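PDB 2O8Q: hypothetical protein, which is of unknown function but has a cupin fold that holds a nickel ion, consistent with a metal-dependent role. Local coordinates for residues F77-I82 and A93-G98. Residues are numbered along the deposited sequence; the frame is centred on the assembly and turned at random.
Sequences FEYEDI and AFQPPG
Y79, at the end of strand 74-79, reaches across to Q95, just beyond strand 92-94, in a buried contact between two sheets of the cupin barrel. Its CB points toward the segment 93-98, and a chi1 of -64°, with CG anti to the carbonyl carbon, directs the ring toward Q95. T6 and V85 pack against the side chain on its way. CE1 lies 3.8 Å from CD of Q95. The latter atom, Q95 CD, sits at the ring edge, in its plane, and the amide stands nearly upright to the ring, the two planes 81° apart. CZ follows, 4.2 Å from CG of Q95. At the tip, the hydroxyl OH of Y79 rests 3.6 Å from the CB of A93 and 3.7 Å from the CG of Q95. Its closest neighbour is the Q95 amide, whose modelled NE2 is 2.7 Å from Y79 OH; nitrogen and oxygen of this amide are probably interchanged in the model. Q95 meets the phenol with an extended chain (chi2 -168°). H101, which ligates the nickel together with H59 and H61, touches both Y79 and Q95. With the Q95 side chain about 5 Å from the metal, the contact probably belongs to the second shell of the nickel site. Turned over, the amide would face the hydroxyl with its oxygen, in what may be a hydrogen bond helping to fix the amide's orientation, and OE1 of Q66 with its nitrogen.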
ATOM      1  N   PHE A  77     -17.539 -10.902 -14.907  1.00 19.20           N
ATOM      2  CA  PHE A  77     -17.565 -10.923 -13.463  1.00 20.59           C
ATOM      3  C   PHE A  77     -18.921 -10.435 -13.000  1.00 18.66           C
ATOM      4  O   PHE A  77     -19.736  -9.874 -13.766  1.00 21.27           O
ATOM      5  CB  PHE A  77     -16.527  -9.931 -12.936  1.00 18.97           C
ATOM      6  CG  PHE A  77     -15.088 -10.313 -13.241  1.00 21.09           C
ATOM      7  CD1 PHE A  77     -14.617 -11.557 -12.891  1.00 24.03           C
ATOM      8  CD2 PHE A  77     -14.208  -9.391 -13.792  1.00 29.77           C
ATOM      9  CE1 PHE A  77     -13.283 -11.912 -13.142  1.00 27.58           C
ATOM     10  CE2 PHE A  77     -12.864  -9.720 -14.004  1.00 29.95           C
ATOM     11  CZ  PHE A  77     -12.405 -10.961 -13.688  1.00 26.00           C
ATOM     12  N   GLU A  78     -19.254 -10.706 -11.743  1.00 17.09           N
ATOM     13  CA  GLU A  78     -20.443 -10.154 -11.130  1.00 17.64           C
ATOM     14  C   GLU A  78     -20.049  -9.648  -9.752  1.00 17.76           C
ATOM     15  O   GLU A  78     -19.335 -10.323  -9.024  1.00 19.76           O
ATOM     16  CB  GLU A  78     -21.593 -11.167 -11.018  1.00 19.02           C
ATOM     17  CG  GLU A  78     -22.884 -10.526 -10.616  1.00 19.83           C
ATOM     18  CD  GLU A  78     -24.030 -11.511 -10.406  1.00 23.62           C
ATOM     19  OE1 GLU A  78     -23.846 -12.718 -10.691  1.00 20.93           O
ATOM     20  OE2 GLU A  78     -25.118 -11.060  -9.967  1.00 27.64           O
ATOM     21  N   TYR A  79     -20.548  -8.453  -9.435  1.00 21.55           N
ATOM     22  CA  TYR A  79     -20.209  -7.778  -8.208  1.00 21.83           C
ATOM     23  C   TYR A  79     -21.418  -7.487  -7.387  1.00 22.99           C
ATOM     24  O   TYR A  79     -22.479  -7.209  -7.926  1.00 22.48           O
ATOM     25  CB  TYR A  79     -19.494  -6.451  -8.478  1.00 25.09           C
ATOM     26  CG  TYR A  79     -18.182  -6.702  -9.145  1.00 20.91           C
ATOM     27  CD1 TYR A  79     -17.011  -7.080  -8.420  1.00 19.19           C
ATOM     28  CD2 TYR A  79     -18.050  -6.572 -10.550  1.00 21.04           C
ATOM     29  CE1 TYR A  79     -15.858  -7.373  -9.052  1.00 19.86           C
ATOM     30  CE2 TYR A  79     -16.879  -6.870 -11.164  1.00 19.54           C
ATOM     31  CZ  TYR A  79     -15.751  -7.217 -10.419  1.00 18.87           C
ATOM     32  OH  TYR A  79     -14.584  -7.515 -11.033  1.00 20.77           O
ATOM     33  N   GLU A  80     -21.251  -7.509  -6.073  0.50 23.37           N
ATOM     34  CA  GLU A  80     -22.376  -7.189  -5.226  0.50 22.36           C
ATOM     35  C   GLU A  80     -22.858  -5.763  -5.571  0.50 22.45           C
ATOM     36  O   GLU A  80     -24.060  -5.557  -5.833  0.50 21.16           O
ATOM     37  CB  GLU A  80     -22.018  -7.343  -3.746  0.50 22.84           C
ATOM     38  CG  GLU A  80     -23.258  -7.438  -2.865  0.50 25.37           C
ATOM     39  CD  GLU A  80     -22.973  -7.445  -1.401  0.50 25.67           C
ATOM     40  OE1 GLU A  80     -21.793  -7.398  -1.011  0.50 27.92           O
ATOM     41  OE2 GLU A  80     -23.949  -7.488  -0.623  0.50 31.50           O
ATOM     42  N   ASP A  81     -21.922  -4.810  -5.666  1.00 23.34           N
ATOM     43  CA  ASP A  81     -22.286  -3.386  -5.840  1.00 25.64           C
ATOM     44  C   ASP A  81     -22.774  -2.975  -7.214  1.00 28.71           C
ATOM     45  O   ASP A  81     -23.798  -2.279  -7.308  1.00 28.42           O
ATOM     46  CB  ASP A  81     -21.226  -2.375  -5.315  1.00 25.84           C
ATOM     47  CG  ASP A  81     -19.821  -2.581  -5.849  1.00 27.69           C
ATOM     48  OD1 ASP A  81     -19.544  -3.606  -6.560  1.00 22.62           O
ATOM     49  OD2 ASP A  81     -18.965  -1.712  -5.503  1.00 27.23           O
ATOM     50  N   ILE A  82     -22.102  -3.432  -8.276  1.00 27.46           N
ATOM     51  CA  ILE A  82     -22.449  -2.981  -9.653  1.00 26.01           C
ATOM     52  C   ILE A  82     -23.031  -4.040 -10.612  1.00 26.06           C
ATOM     53  O   ILE A  82     -23.340  -3.712 -11.752  1.00 26.18           O
ATOM     54  CB  ILE A  82     -21.221  -2.305 -10.375  1.00 26.05           C
ATOM     55  CG1 ILE A  82     -20.088  -3.307 -10.573  1.00 26.89           C
ATOM     56  CG2 ILE A  82     -20.690  -1.111  -9.569  1.00 26.32           C
ATOM     57  CD1 ILE A  82     -18.945  -2.822 -11.470  1.00 24.23           C
ATOM     58  N   ALA A  93     -10.802  -3.906 -14.173  1.00 17.92           N
ATOM     59  CA  ALA A  93     -11.705  -3.947 -13.059  1.00 16.33           C
ATOM     60  C   ALA A  93     -10.908  -3.767 -11.784  1.00 18.91           C
ATOM     61  O   ALA A  93     -10.061  -4.601 -11.438  1.00 19.08           O
ATOM     62  CB  ALA A  93     -12.478  -5.276 -12.979  1.00 19.30           C
ATOM     63  N   PHE A  94     -11.200  -2.685 -11.073  1.00 17.36           N
ATOM     64  CA  PHE A  94     -10.656  -2.438  -9.741  1.00 17.90           C
ATOM     65  C   PHE A  94     -11.669  -3.030  -8.741  1.00 17.22           C
ATOM     66  O   PHE A  94     -12.852  -2.657  -8.754  1.00 18.09           O
ATOM     67  CB  PHE A  94     -10.463  -0.943  -9.485  1.00 19.77           C
ATOM     68  CG  PHE A  94     -10.240  -0.606  -8.030  1.00 18.34           C
ATOM     69  CD1 PHE A  94      -9.032  -0.884  -7.398  1.00 18.76           C
ATOM     70  CD2 PHE A  94     -11.275  -0.144  -7.268  1.00 19.43           C
ATOM     71  CE1 PHE A  94      -8.883  -0.629  -6.046  1.00 19.46           C
ATOM     72  CE2 PHE A  94     -11.084   0.086  -5.923  1.00 20.37           C
ATOM     73  CZ  PHE A  94      -9.908  -0.156  -5.355  1.00 21.19           C
ATOM     74  N   GLN A  95     -11.176  -3.958  -7.892  1.00 17.56           N
ATOM     75  CA  GLN A  95     -12.006  -4.659  -6.940  1.00 17.43           C
ATOM     76  C   GLN A  95     -11.657  -4.147  -5.545  1.00 17.24           C
ATOM     77  O   GLN A  95     -10.597  -4.425  -5.025  1.00 18.91           O
ATOM     78  CB  GLN A  95     -11.793  -6.137  -6.986  1.00 18.01           C
ATOM     79  CG  GLN A  95     -12.164  -6.707  -8.334  1.00 17.91           C
ATOM     80  CD  GLN A  95     -12.242  -8.243  -8.368  1.00 21.84           C
ATOM     81  OE1 GLN A  95     -11.782  -8.976  -7.417  1.00 23.57           O
ATOM     82  NE2 GLN A  95     -12.837  -8.760  -9.448  1.00 21.22           N
ATOM     83  N   PRO A  96     -12.595  -3.451  -4.924  1.00 18.02           N
ATOM     84  CA  PRO A  96     -12.345  -2.953  -3.584  1.00 18.26           C
ATOM     85  C   PRO A  96     -11.997  -4.049  -2.593  1.00 18.53           C
ATOM     86  O   PRO A  96     -12.404  -5.207  -2.748  1.00 18.07           O
ATOM     87  CB  PRO A  96     -13.722  -2.306  -3.164  1.00 20.24           C
ATOM     88  CG  PRO A  96     -14.360  -1.949  -4.450  1.00 21.34           C
ATOM     89  CD  PRO A  96     -13.913  -2.974  -5.450  1.00 18.58           C
ATOM     90  N   PRO A  97     -11.299  -3.679  -1.531  1.00 18.45           N
ATOM     91  CA  PRO A  97     -10.942  -4.661  -0.512  1.00 18.95           C
ATOM     92  C   PRO A  97     -12.120  -5.518  -0.040  1.00 18.16           C
ATOM     93  O   PRO A  97     -13.123  -5.010   0.448  1.00 19.83           O
ATOM     94  CB  PRO A  97     -10.405  -3.762   0.642  1.00 17.91           C
ATOM     95  CG  PRO A  97      -9.796  -2.617  -0.075  1.00 19.60           C
ATOM     96  CD  PRO A  97     -10.785  -2.325  -1.198  1.00 19.13           C
ATOM     97  N   GLY A  98     -12.004  -6.818  -0.246  1.00 20.46           N
ATOM     98  CA  GLY A  98     -13.005  -7.748   0.217  1.00 19.58           C
ATOM     99  C   GLY A  98     -14.371  -7.729  -0.465  1.00 19.44           C
ATOM    100  O   GLY A  98     -15.343  -8.283   0.045  1.00 21.92           O
TER